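Local atomic coordinates of penicillin-binding protein 2B (Streptococcus pneumoniae, PDB entry 2WAD), a protein that probably acts as a transpeptidase that cross-links adjacent glycan strands of cell wall peptidoglycan and binds penicillin. Residues E250-K254 against K255-L259; V237-E240 against K241-L244; K87-A90 against T91-K94; K173-Y176 against L177-L181; T112-Q115 against L116-Y120. All coordinates share one frame; numbering follows the deposited sequence.

Interaction 1 (E250-K254 against K255-L259); sequences ESYLK and KGYSL. Unlike the reference sequence in segment 250-254: Ser251 (reference Ala).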
loop_
_atom_site.group_PDB
_atom_site.type_symbol
_atom_site.label_atom_id
_atom_site.label_comp_id
_atom_site.label_asym_id
_atom_site.label_seq_id
_atom_site.Cartn_x
_atom_site.Cartn_y
_atom_site.Cartn_z
ATOM N N GLU A 250 13.114 13.568 -12.138
ATOM C CA GLU A 250 13.754 14.756 -11.580
ATOM C C GLU A 250 13.919 14.638 -10.072
ATOM O O GLU A 250 14.950 15.035 -9.526
ATOM C CB GLU A 250 12.986 16.034 -11.936
ATOM C CG GLU A 250 13.793 17.309 -11.704
ATOM C CD GLU A 250 13.029 18.573 -12.066
ATOM O OE1 GLU A 250 11.919 18.453 -12.634
ATOM O OE2 GLU A 250 13.539 19.682 -11.783
ATOM N N SER A 251 12.901 14.098 -9.407
ATOM C CA SER A 251 12.995 13.799 -7.985
ATOM C C SER A 251 14.268 13.010 -7.665
ATOM O O SER A 251 15.009 13.356 -6.749
ATOM C CB SER A 251 11.755 13.038 -7.502
ATOM O OG SER A 251 10.572 13.822 -7.572
ATOM N N TYR A 252 14.542 11.964 -8.435
ATOM C CA TYR A 252 15.590 11.009 -8.072
ATOM C C TYR A 252 17.030 11.454 -8.382
ATOM O O TYR A 252 17.944 11.125 -7.619
ATOM C CB TYR A 252 15.316 9.615 -8.656
ATOM C CG TYR A 252 13.972 8.988 -8.313
ATOM C CD1 TYR A 252 13.850 8.029 -7.304
ATOM C CD2 TYR A 252 12.829 9.325 -9.033
ATOM C CE1 TYR A 252 12.615 7.445 -7.011
ATOM C CE2 TYR A 252 11.595 8.752 -8.741
ATOM C CZ TYR A 252 11.495 7.815 -7.734
ATOM O OH TYR A 252 10.260 7.260 -7.473
ATOM N N LEU A 253 17.240 12.170 -9.489
ATOM C CA LEU A 253 18.556 12.743 -9.805
ATOM C C LEU A 253 18.938 13.730 -8.706
ATOM O O LEU A 253 20.073 13.743 -8.219
ATOM C CB LEU A 253 18.545 13.483 -11.146
ATOM C CG LEU A 253 18.549 12.684 -12.450
ATOM C CD1 LEU A 253 19.017 13.575 -13.584
ATOM C CD2 LEU A 253 19.420 11.439 -12.353
ATOM N N LYS A 254 17.951 14.550 -8.352
ATOM C CA LYS A 254 18.018 15.527 -7.272
ATOM C C LYS A 254 18.382 14.850 -5.953
ATOM O O LYS A 254 19.438 15.117 -5.385
ATOM C CB LYS A 254 16.646 16.190 -7.149
ATOM C CG LYS A 254 16.627 17.601 -6.603
ATOM C CD LYS A 254 15.235 18.180 -6.806
ATOM C CE LYS A 254 14.847 19.113 -5.679
ATOM N NZ LYS A 254 13.410 19.452 -5.812
ATOM N N LYS A 255 17.507 13.970 -5.469
ATOM C CA LYS A 255 17.738 13.290 -4.195
ATOM C C LYS A 255 19.141 12.698 -4.131
ATOM O O LYS A 255 19.710 12.573 -3.048
ATOM C CB LYS A 255 16.678 12.223 -3.901
ATOM C CG LYS A 255 15.438 12.746 -3.185
ATOM C CD LYS A 255 14.554 11.604 -2.685
ATOM C CE LYS A 255 13.290 12.123 -2.012
ATOM N NZ LYS A 255 12.740 11.132 -1.050
ATOM N N GLY A 256 19.706 12.347 -5.282
ATOM C CA GLY A 256 21.103 11.932 -5.341
ATOM C C GLY A 256 21.400 10.828 -6.334
ATOM O O GLY A 256 22.562 10.506 -6.581
ATOM N N TYR A 257 20.354 10.254 -6.919
ATOM C CA TYR A 257 20.486 9.011 -7.671
ATOM C C TYR A 257 21.134 9.202 -9.034
ATOM O O TYR A 257 21.185 10.312 -9.559
ATOM C CB TYR A 257 19.115 8.369 -7.895
ATOM C CG TYR A 257 18.455 7.779 -6.671
ATOM C CD1 TYR A 257 18.020 6.464 -6.670
ATOM C CD2 TYR A 257 18.253 8.543 -5.528
ATOM C CE1 TYR A 257 17.402 5.918 -5.558
ATOM C CE2 TYR A 257 17.635 8.007 -4.416
ATOM C CZ TYR A 257 17.212 6.693 -4.434
ATOM O OH TYR A 257 16.600 6.153 -3.326
ATOM N N SER A 258 21.607 8.092 -9.593
ATOM C CA SER A 258 21.976 7.991 -10.999
ATOM C C SER A 258 20.743 7.609 -11.821
ATOM O O SER A 258 19.673 7.332 -11.270
ATOM C CB SER A 258 23.089 6.954 -11.173
ATOM O OG SER A 258 23.249 6.582 -12.528
ATOM N N LEU A 259 20.903 7.591 -13.141
ATOM C CA LEU A 259 19.781 7.494 -14.068
ATOM C C LEU A 259 19.403 6.046 -14.376
ATOM O O LEU A 259 18.289 5.773 -14.826
ATOM C CB LEU A 259 20.123 8.266 -15.350
ATOM C CG LEU A 259 19.109 8.712 -16.412
ATOM C CD1 LEU A 259 17.758 9.126 -15.847
ATOM C CD2 LEU A 259 19.732 9.856 -17.208
#
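Tyr252 and Tyr257 meet where the helix 249-255 ends, at a glycine-ended helix C-terminus with the 6→1 backbone bond found in Schellman motifs. The carbonyl oxygen of Tyr252 carries that bond. Tyr252 O accepts from Tyr257 N at 2.7 Å. A second bond to Tyr252 O comes from Gly256 N, at 3.2 Å. The Tyr257 donor lies only slightly out of the carbonyl plane. The Gly256 donor comes from above it. The two bonds hold the chain as it leaves the helix. Gly256 is the first residue to leave helical angles, with a positive phi.

This brings the two rings together. They form a T-shaped pair, with the edge of Tyr252 toward the face of Tyr257. The centroids are 5.8 Å apart and the planes stand at 81°. Both rings have CG beside the backbone N (chi1 -55° in Tyr252, -71° in Tyr257), and the two CB atoms come within 4.1 Å of each other.

Further out, Glu273 takes the Tyr257 hydroxyl in a hydrogen bond. The Tyr257 side chain also touches Val263 and Arg280. One residue back from Gly256, Lys255 N gives the last regular helical bond, to Ser251 O, at 2.9 Å. Leu253 follows the departing chain on the surface. Its CA sends a C-H toward Tyr257 O, and Leu253 CD2 lies 3.5 Å from Tyr257 O.

Interaction 2 (V237-E240 against K241-L244); sequences VSSE and KAGL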
loop_
_atom_site.group_PDB
_atom_site.type_symbol
_atom_site.label_atom_id
_atom_site.label_comp_id
_atom_site.label_asym_id
_atom_site.label_seq_id
_atom_site.Cartn_x
_atom_site.Cartn_y
_atom_site.Cartn_z
ATOM N N VAL A 237 10.116 -3.250 -8.314
ATOM C CA VAL A 237 11.288 -2.404 -8.456
ATOM C C VAL A 237 11.527 -2.190 -9.950
ATOM O O VAL A 237 11.314 -3.101 -10.754
ATOM C CB VAL A 237 12.533 -3.081 -7.825
ATOM C CG1 VAL A 237 13.733 -2.160 -7.862
ATOM C CG2 VAL A 237 12.247 -3.454 -6.390
ATOM N N SER A 238 11.971 -0.993 -10.322
ATOM C CA SER A 238 12.317 -0.702 -11.708
ATOM C C SER A 238 13.466 -1.583 -12.190
ATOM O O SER A 238 14.423 -1.814 -11.462
ATOM C CB SER A 238 12.729 0.760 -11.856
ATOM O OG SER A 238 14.047 0.940 -11.376
ATOM N N SER A 239 13.368 -2.072 -13.422
ATOM C CA SER A 239 14.408 -2.888 -14.034
ATOM C C SER A 239 15.629 -2.041 -14.374
ATOM O O SER A 239 15.545 -0.821 -14.498
ATOM C CB SER A 239 13.869 -3.481 -15.333
ATOM O OG SER A 239 13.651 -2.438 -16.275
ATOM N N GLU A 240 16.766 -2.707 -14.536
ATOM C CA GLU A 240 18.018 -2.072 -14.966
ATOM C C GLU A 240 17.893 -1.419 -16.343
ATOM O O GLU A 240 18.449 -0.350 -16.596
ATOM C CB GLU A 240 19.117 -3.131 -15.002
ATOM C CG GLU A 240 20.463 -2.656 -15.513
ATOM C CD GLU A 240 21.515 -3.733 -15.339
ATOM O OE1 GLU A 240 21.246 -4.902 -15.706
ATOM O OE2 GLU A 240 22.604 -3.411 -14.817
ATOM N N LYS A 241 17.155 -2.099 -17.215
ATOM C CA LYS A 241 16.782 -1.632 -18.545
ATOM C C LYS A 241 15.976 -0.330 -18.517
ATOM O O LYS A 241 16.343 0.638 -19.186
ATOM C CB LYS A 241 15.967 -2.729 -19.239
ATOM C CG LYS A 241 15.729 -2.540 -20.729
ATOM C CD LYS A 241 16.888 -3.098 -21.556
ATOM C CE LYS A 241 16.499 -3.223 -23.020
ATOM N NZ LYS A 241 17.640 -2.863 -23.904
ATOM N N ALA A 242 14.881 -0.313 -17.754
ATOM C CA ALA A 242 13.994 0.848 -17.680
ATOM C C ALA A 242 14.390 1.802 -16.556
ATOM O O ALA A 242 13.530 2.266 -15.807
ATOM C CB ALA A 242 12.536 0.409 -17.511
ATOM N N GLY A 243 15.682 2.100 -16.464
ATOM C CA GLY A 243 16.272 2.845 -15.354
ATOM C C GLY A 243 15.346 3.436 -14.307
ATOM O O GLY A 243 14.687 2.716 -13.544
ATOM N N LEU A 244 15.315 4.763 -14.248
ATOM C CA LEU A 244 14.389 5.445 -13.354
ATOM C C LEU A 244 13.048 5.588 -14.052
ATOM O O LEU A 244 12.978 5.557 -15.278
ATOM C CB LEU A 244 14.912 6.827 -12.967
ATOM C CG LEU A 244 16.156 6.920 -12.083
ATOM C CD1 LEU A 244 16.340 8.351 -11.608
ATOM C CD2 LEU A 244 16.081 5.966 -10.904
#
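Ser239 and Ala242 meet at a flat group, the peptide unit between Lys241 and Ala242. Ser239 OG sits in front of its N-H, 2.9 Å from Ala242 N, with a nearly straight bond of 161°. The second flat group is the Gly243 carbonyl. Ser238 OG approaches its oxygen end-on, 2.9 Å from Gly243 O, and donates its hydrogen there. The carboxylate of Glu240 leads away from the turn, with OE2 hydrogen-bonded to Thr191.

Both serines hold OG between the backbone N and the carbonyl carbon (chi1 77° in Ser238, 67° in Ser239). In Ser239 this turns the oxygen forward onto the chain three residues on. It also brings Ser239 OG within 3.3 Å of Ala242 CB and 3.8 Å of Lys241 CB, so two carbons flank the polar oxygen. Ser238 OG has a second partner, Val263 N, which donates to it. One hydroxyl thus ties Gly243 and Val263 together. A backbone hydrogen bond between Ser238 and Val263 adds to this tie. Lys241 also leads away from the turn, and its NZ is hydrogen-bonded to the Tyr176 hydroxyl.

Ser239 OG and Ala242 N have the spacing of an N-cap bond, and Glu240 and Lys241 have helical backbone angles, but no regular helix follows. The chain turns off at once. Gly243 N makes a weak bond to Lys241 O, 3.2 Å long, which closes an inverse gamma turn centred on Ala242.

Interaction 3 (K87-A90 against T91-K94); sequences KMTA and TDLK
Thr89 and Asp92 exchange hydrogen bonds in a capping box at the start of the helix 90-100. Thr89 OG1 accepts from Asp92 N at 3.0 Å, with a nearly straight angle of 170°. In return Thr89 N donates to Asp92 OD2 at 3.1 Å, meeting that oxygen from above the carboxylate plane. Asp92 CG lies beside its own backbone N (chi1 -59°), which folds the carboxylate back over the cap residue. The box thus satisfies one backbone N-H of the first turn and that of the cap residue itself. The negative carboxylate at the helix N-terminus would be expected to suit the helix dipole. Helical bonds follow at once: Leu93 N reaches Thr89 O at 3.1 Å and Lys94 N reaches Ala90 O.

Outside the box, Met88 and Leu93 pack across the cap as a hydrophobic staple. Leu93 CD1 lies 3.8 Å from Met88 CB and 3.9 Å from Met88 SD, and the two side chains cross at about a right angle. Lys87 leads the other way, to a salt bridge with the zinc ligand Asp292. The staple rests on Phe82 of the strand 72-83. Leu93 also packs on Phe178 and Leu181 of the helix 169-182.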
loop_
_atom_site.group_PDB
_atom_site.type_symbol
_atom_site.label_atom_id
_atom_site.label_comp_id
_atom_site.label_asym_id
_atom_site.label_seq_id
_atom_site.Cartn_x
_atom_site.Cartn_y
_atom_site.Cartn_z
ATOM N N LYS A 87 38.193 9.433 -22.868
ATOM C CA LYS A 87 38.935 9.630 -24.113
ATOM C C LYS A 87 38.391 8.938 -25.371
ATOM O O LYS A 87 38.801 9.251 -26.492
ATOM C CB LYS A 87 40.416 9.331 -23.891
ATOM C CG LYS A 87 41.100 10.341 -22.961
ATOM C CD LYS A 87 42.618 10.123 -22.871
ATOM C CE LYS A 87 43.028 8.642 -22.738
ATOM N NZ LYS A 87 43.435 8.142 -21.381
ATOM N N MET A 88 37.430 8.038 -25.196
ATOM C CA MET A 88 36.748 7.397 -26.326
ATOM C C MET A 88 35.969 8.364 -27.208
ATOM O O MET A 88 35.041 9.002 -26.747
ATOM C CB MET A 88 35.815 6.302 -25.817
ATOM C CG MET A 88 36.573 5.072 -25.355
ATOM S SD MET A 88 35.558 4.037 -24.324
ATOM C CE MET A 88 36.611 2.593 -24.177
ATOM N N THR A 89 36.355 8.485 -28.471
ATOM C CA THR A 89 35.571 9.273 -29.417
ATOM C C THR A 89 34.300 8.483 -29.741
ATOM O O THR A 89 34.136 7.349 -29.279
ATOM C CB THR A 89 36.341 9.564 -30.717
ATOM O OG1 THR A 89 36.784 8.333 -31.303
ATOM C CG2 THR A 89 37.547 10.482 -30.471
ATOM N N ALA A 90 33.399 9.083 -30.519
ATOM C CA ALA A 90 32.196 8.383 -30.963
ATOM C C ALA A 90 32.602 7.272 -31.949
ATOM O O ALA A 90 31.959 6.227 -32.044
ATOM C CB ALA A 90 31.239 9.362 -31.622
ATOM N N THR A 91 33.678 7.537 -32.678
ATOM C CA THR A 91 34.271 6.583 -33.586
ATOM C C THR A 91 34.898 5.370 -32.874
ATOM O O THR A 91 34.671 4.227 -33.277
ATOM C CB THR A 91 35.215 7.314 -34.530
ATOM O OG1 THR A 91 34.438 8.279 -35.253
ATOM C CG2 THR A 91 35.875 6.359 -35.531
ATOM N N ASP A 92 35.660 5.606 -31.809
ATOM C CA ASP A 92 36.103 4.519 -30.936
ATOM C C ASP A 92 34.904 3.705 -30.401
ATOM O O ASP A 92 34.986 2.486 -30.206
ATOM C CB ASP A 92 36.951 5.046 -29.766
ATOM C CG ASP A 92 38.204 5.803 -30.213
ATOM O OD1 ASP A 92 38.728 5.554 -31.314
ATOM O OD2 ASP A 92 38.685 6.674 -29.457
ATOM N N LEU A 93 33.772 4.359 -30.174
ATOM C CA LEU A 93 32.584 3.619 -29.736
ATOM C C LEU A 93 31.981 2.705 -30.810
ATOM O O LEU A 93 31.564 1.581 -30.523
ATOM C CB LEU A 93 31.522 4.558 -29.161
ATOM C CG LEU A 93 31.443 4.757 -27.638
ATOM C CD1 LEU A 93 32.727 4.441 -26.904
ATOM C CD2 LEU A 93 30.945 6.156 -27.261
ATOM N N LYS A 94 31.919 3.205 -32.038
ATOM C CA LYS A 94 31.404 2.448 -33.162
ATOM C C LYS A 94 32.297 1.237 -33.439
ATOM O O LYS A 94 31.777 0.168 -33.736
ATOM C CB LYS A 94 31.324 3.333 -34.411
ATOM C CG LYS A 94 30.191 4.349 -34.369
ATOM C CD LYS A 94 29.913 4.894 -35.761
ATOM C CE LYS A 94 31.164 5.471 -36.378
ATOM N NZ LYS A 94 30.871 6.334 -37.552
#

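Interaction 4 (K173-Y176 against L177-L181); sequences KEIY and LFSQL
Ser179 turns OG back along the helix onto Ile175, because its chi1 of -39° sets OG beside the backbone N. Ser179 OG then donates to Ile175 O at 2.7 Å. Ile175 O also accepts from Ser179 N, at 3.1 Å. The two donors reach it from opposite faces of the carbonyl plane, so Ile175 O is held twice by one residue. In Gln180 a bend at chi2 (-76°) turns the amide back toward the Tyr176 ring.

These contacts run one turn up the helix 169-182, an i to i+4 pattern on regular backbone bonds. The bond from Gln180 N to Tyr176 O is weak. Gln180 CG lies over one face of the Tyr176 ring, and the amide plane is tilted 24° from the ring. Gln180 NE2 comes 3.9 Å from Tyr176 OH and 4.0 Å from Tyr176 CZ. Their polar ends bond outside the helix, Tyr176 OH to Lys241 and Gln180 OE1 to Ala193 N. On the buried side, Leu177 CG lies 3.6 Å from Lys173 O. Leu177 packs on Ala97 of the helix 90-100 and on Leu101, while Ile175 packs on Tyr119 of the helix 113-121.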
loop_
_atom_site.group_PDB
_atom_site.type_symbol
_atom_site.label_atom_id
_atom_site.label_comp_id
_atom_site.label_asym_id
_atom_site.label_seq_id
_atom_site.Cartn_x
_atom_site.Cartn_y
_atom_site.Cartn_z
ATOM N N LYS A 173 21.708 -2.871 -35.917
ATOM C CA LYS A 173 22.145 -3.636 -34.757
ATOM C C LYS A 173 23.392 -3.019 -34.153
ATOM O O LYS A 173 23.536 -2.979 -32.931
ATOM C CB LYS A 173 22.438 -5.083 -35.142
ATOM C CG LYS A 173 21.226 -5.868 -35.630
ATOM C CD LYS A 173 21.648 -7.287 -35.991
ATOM C CE LYS A 173 20.447 -8.203 -36.117
ATOM N NZ LYS A 173 20.912 -9.588 -36.376
ATOM N N GLU A 174 24.287 -2.521 -35.000
ATOM C CA GLU A 174 25.428 -1.816 -34.454
ATOM C C GLU A 174 24.977 -0.475 -33.883
ATOM O O GLU A 174 25.445 -0.057 -32.818
ATOM C CB GLU A 174 26.600 -1.730 -35.435
ATOM C CG GLU A 174 26.483 -0.694 -36.522
ATOM C CD GLU A 174 27.682 -0.717 -37.454
ATOM O OE1 GLU A 174 28.371 -1.759 -37.556
ATOM O OE2 GLU A 174 27.932 0.323 -38.092
ATOM N N ILE A 175 24.013 0.160 -34.543
ATOM C CA ILE A 175 23.471 1.408 -34.009
ATOM C C ILE A 175 22.884 1.196 -32.628
ATOM O O ILE A 175 23.071 2.007 -31.718
ATOM C CB ILE A 175 22.421 2.051 -34.924
ATOM C CG1 ILE A 175 23.036 2.347 -36.291
ATOM C CG2 ILE A 175 21.915 3.342 -34.287
ATOM C CD1 ILE A 175 22.087 3.075 -37.221
ATOM N N TYR A 176 22.187 0.080 -32.463
ATOM C CA TYR A 176 21.674 -0.293 -31.148
ATOM C C TYR A 176 22.758 -0.438 -30.080
ATOM O O TYR A 176 22.630 0.084 -28.979
ATOM C CB TYR A 176 20.845 -1.576 -31.250
ATOM C CG TYR A 176 20.282 -2.027 -29.920
ATOM C CD1 TYR A 176 19.260 -1.318 -29.300
ATOM C CD2 TYR A 176 20.786 -3.151 -29.284
ATOM C CE1 TYR A 176 18.738 -1.735 -28.079
ATOM C CE2 TYR A 176 20.293 -3.572 -28.072
ATOM C CZ TYR A 176 19.267 -2.867 -27.477
ATOM O OH TYR A 176 18.791 -3.308 -26.270
ATOM N N LEU A 177 23.813 -1.175 -30.406
ATOM C CA LEU A 177 24.952 -1.385 -29.516
ATOM C C LEU A 177 25.673 -0.092 -29.129
ATOM O O LEU A 177 25.869 0.162 -27.936
ATOM C CB LEU A 177 25.930 -2.406 -30.111
ATOM C CG LEU A 177 25.439 -3.858 -29.978
ATOM C CD1 LEU A 177 26.291 -4.831 -30.780
ATOM C CD2 LEU A 177 25.252 -4.357 -28.536
ATOM N N PHE A 178 26.061 0.705 -30.125
ATOM C CA PHE A 178 26.538 2.075 -29.907
ATOM C C PHE A 178 25.712 2.859 -28.870
ATOM O O PHE A 178 26.265 3.368 -27.887
ATOM C CB PHE A 178 26.540 2.803 -31.243
ATOM C CG PHE A 178 26.989 4.230 -31.161
ATOM C CD1 PHE A 178 28.292 4.566 -31.473
ATOM C CD2 PHE A 178 26.105 5.237 -30.810
ATOM C CE1 PHE A 178 28.720 5.877 -31.415
ATOM C CE2 PHE A 178 26.525 6.558 -30.759
ATOM C CZ PHE A 178 27.843 6.875 -31.058
ATOM N N SER A 179 24.392 2.927 -29.064
ATOM C CA SER A 179 23.524 3.680 -28.153
ATOM C C SER A 179 23.758 3.236 -26.705
ATOM O O SER A 179 23.898 4.052 -25.791
ATOM C CB SER A 179 22.043 3.557 -28.548
ATOM O OG SER A 179 21.878 3.591 -29.959
ATOM N N GLN A 180 23.821 1.926 -26.499
ATOM C CA GLN A 180 24.125 1.366 -25.187
ATOM C C GLN A 180 25.465 1.877 -24.643
ATOM O O GLN A 180 25.536 2.300 -23.494
ATOM C CB GLN A 180 24.160 -0.160 -25.285
ATOM C CG GLN A 180 22.852 -0.798 -25.718
ATOM C CD GLN A 180 21.852 -0.818 -24.595
ATOM O OE1 GLN A 180 22.113 -1.374 -23.524
ATOM N NE2 GLN A 180 20.704 -0.191 -24.822
ATOM N N LEU A 181 26.528 1.825 -25.449
ATOM C CA LEU A 181 27.845 2.280 -24.991
ATOM C C LEU A 181 27.868 3.787 -24.719
ATOM O O LEU A 181 28.352 4.233 -23.673
ATOM C CB LEU A 181 28.959 1.887 -25.971
ATOM C CG LEU A 181 29.043 0.416 -26.394
ATOM C CD1 LEU A 181 29.924 0.281 -27.597
ATOM C CD2 LEU A 181 29.509 -0.494 -25.267
#

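Interaction 5 (T112-Q115 against L116-Y120); sequences TERQ and LADYY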
loop_
_atom_site.group_PDB
_atom_site.type_symbol
_atom_site.label_atom_id
_atom_site.label_comp_id
_atom_site.label_asym_id
_atom_site.label_seq_id
_atom_site.Cartn_x
_atom_site.Cartn_y
_atom_site.Cartn_z
ATOM N N THR A 112 15.328 5.035 -31.108
ATOM C CA THR A 112 14.763 6.388 -31.009
ATOM C C THR A 112 15.505 7.373 -31.918
ATOM O O THR A 112 16.692 7.207 -32.189
ATOM C CB THR A 112 14.775 6.939 -29.561
ATOM O OG1 THR A 112 16.005 7.626 -29.295
ATOM C CG2 THR A 112 14.584 5.829 -28.550
ATOM N N GLU A 113 14.816 8.408 -32.391
ATOM C CA GLU A 113 15.407 9.259 -33.417
ATOM C C GLU A 113 16.620 10.038 -32.920
ATOM O O GLU A 113 17.495 10.386 -33.711
ATOM C CB GLU A 113 14.373 10.184 -34.063
ATOM C CG GLU A 113 13.217 9.454 -34.740
ATOM C CD GLU A 113 12.024 9.280 -33.804
ATOM O OE1 GLU A 113 12.180 9.496 -32.578
ATOM O OE2 GLU A 113 10.927 8.933 -34.300
ATOM N N ARG A 114 16.668 10.308 -31.616
ATOM C CA ARG A 114 17.848 10.917 -31.010
ATOM C C ARG A 114 19.030 9.938 -31.064
ATOM O O ARG A 114 20.161 10.329 -31.369
ATOM C CB ARG A 114 17.549 11.397 -29.589
ATOM C CG ARG A 114 18.759 11.747 -28.726
ATOM C CD ARG A 114 19.529 12.982 -29.204
ATOM N NE ARG A 114 20.737 13.192 -28.400
ATOM C CZ ARG A 114 21.074 14.320 -27.778
ATOM N NH1 ARG A 114 20.313 15.405 -27.873
ATOM N NH2 ARG A 114 22.196 14.368 -27.067
ATOM N N GLN A 115 18.768 8.661 -30.804
ATOM C CA GLN A 115 19.782 7.626 -31.019
ATOM C C GLN A 115 20.250 7.570 -32.471
ATOM O O GLN A 115 21.446 7.423 -32.741
ATOM C CB GLN A 115 19.288 6.260 -30.538
ATOM C CG GLN A 115 19.093 6.218 -29.031
ATOM C CD GLN A 115 18.354 4.980 -28.555
ATOM O OE1 GLN A 115 17.784 4.230 -29.347
ATOM N NE2 GLN A 115 18.358 4.768 -27.245
ATOM N N LEU A 116 19.319 7.720 -33.409
ATOM C CA LEU A 116 19.679 7.726 -34.826
ATOM C C LEU A 116 20.487 8.964 -35.239
ATOM O O LEU A 116 21.321 8.902 -36.136
ATOM C CB LEU A 116 18.435 7.559 -35.699
ATOM C CG LEU A 116 17.816 6.159 -35.773
ATOM C CD1 LEU A 116 16.327 6.239 -36.111
ATOM C CD2 LEU A 116 18.567 5.332 -36.812
ATOM N N ALA A 117 20.248 10.089 -34.577
ATOM C CA ALA A 117 20.955 11.326 -34.896
ATOM C C ALA A 117 22.351 11.319 -34.275
ATOM O O ALA A 117 23.311 11.818 -34.866
ATOM C CB ALA A 117 20.162 12.526 -34.420
ATOM N N ASP A 118 22.437 10.739 -33.081
ATOM C CA ASP A 118 23.698 10.508 -32.393
ATOM C C ASP A 118 24.660 9.661 -33.215
ATOM O O ASP A 118 25.783 10.088 -33.494
ATOM C CB ASP A 118 23.446 9.858 -31.037
ATOM C CG ASP A 118 23.084 10.871 -29.970
ATOM O OD1 ASP A 118 23.188 12.087 -30.227
ATOM O OD2 ASP A 118 22.716 10.443 -28.862
ATOM N N TYR A 119 24.211 8.471 -33.614
ATOM C CA TYR A 119 25.014 7.588 -34.461
ATOM C C TYR A 119 25.443 8.288 -35.742
ATOM O O TYR A 119 26.585 8.170 -36.188
ATOM C CB TYR A 119 24.219 6.327 -34.811
ATOM C CG TYR A 119 24.969 5.380 -35.715
ATOM C CD1 TYR A 119 25.860 4.453 -35.193
ATOM C CD2 TYR A 119 24.789 5.408 -37.091
ATOM C CE1 TYR A 119 26.553 3.582 -36.014
ATOM C CE2 TYR A 119 25.464 4.530 -37.917
ATOM C CZ TYR A 119 26.348 3.626 -37.370
ATOM O OH TYR A 119 27.039 2.751 -38.174
ATOM N N TYR A 120 24.518 9.027 -36.339
ATOM C CA TYR A 120 24.779 9.688 -37.616
ATOM C C TYR A 120 25.858 10.764 -37.485
ATOM O O TYR A 120 26.715 10.917 -38.361
ATOM C CB TYR A 120 23.474 10.275 -38.169
ATOM C CG TYR A 120 23.655 11.094 -39.425
ATOM C CD1 TYR A 120 23.988 10.488 -40.629
ATOM C CD2 TYR A 120 23.496 12.477 -39.405
ATOM C CE1 TYR A 120 24.168 11.232 -41.778
ATOM C CE2 TYR A 120 23.678 13.235 -40.556
ATOM C CZ TYR A 120 24.007 12.605 -41.732
ATOM O OH TYR A 120 24.184 13.355 -42.867
#
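Arg114 reaches one turn along the helix 113-121 to Asp118. Its CB points away from the following turn. CG is anti to the backbone N (chi1 166°), and a bend at chi2 (67°) swings the chain back toward the acid. Arg114 CG comes within 4.2 Å of Asp118 OD2. Arg114 CD follows at 3.9 Å from Asp118 OD1. Arg114 NE makes the main contact, a salt bridge 3.3 Å from Asp118 OD1, which lies oblique to the guanidinium. Arg114 NE also donates a weak hydrogen bond to Asp118 OD2 at 3.4 Å. OD2 sits at the guanidinium edge, in its plane. The two flat groups stand 77° apart, so this is not a side-by-side pair. At the tip, NH1 makes a salt bridge to Asp158 of the helix 150-159.

The helix starts with a capping box. Thr112 N donates to Gln115 OE1 at 3.1 Å, and Gln115 N returns a weak bond to Thr112 OG1. Asp118 N is bonded to Arg114 O at 2.9 Å, the regular helical bond that sets the two residues one turn apart. On another side of the helix, Tyr119 carries its hydroxyl to Glu174.

Arg114 therefore stands between two acids, Asp118 within its own helix and Asp158 in the helix 150-159. Its positive charge would be expected to ease their mutual repulsion. The skewed planes and long NE contacts suggest a largely electrostatic link to Asp118.

In the fold
All five contacts lie in the dimerisation-domain region, away from Ser386, the probable acyl-ester serine. Interactions 3, 4 and 5 form one cluster of helices. Interactions 4 and 5 have centres about 10 Å apart and join through Glu174 OE2 and Tyr119 OH at 2.6 Å. Interactions 3 and 4 have centres about 12 Å apart, with Phe178 CE1 3.3 Å from Ala90 O. Interactions 1 and 2 make a second pair, about 13 Å between centres, where Leu244 CD1 packs 3.4 Å from Tyr252 CB. Lys241 NZ to Tyr176 OH, 2.7 Å, bridges interactions 2 and 4. The Lys87 side chain in interaction 3 lies about 6 Å from a zinc ion bound at Asp288, His290 and Asp292.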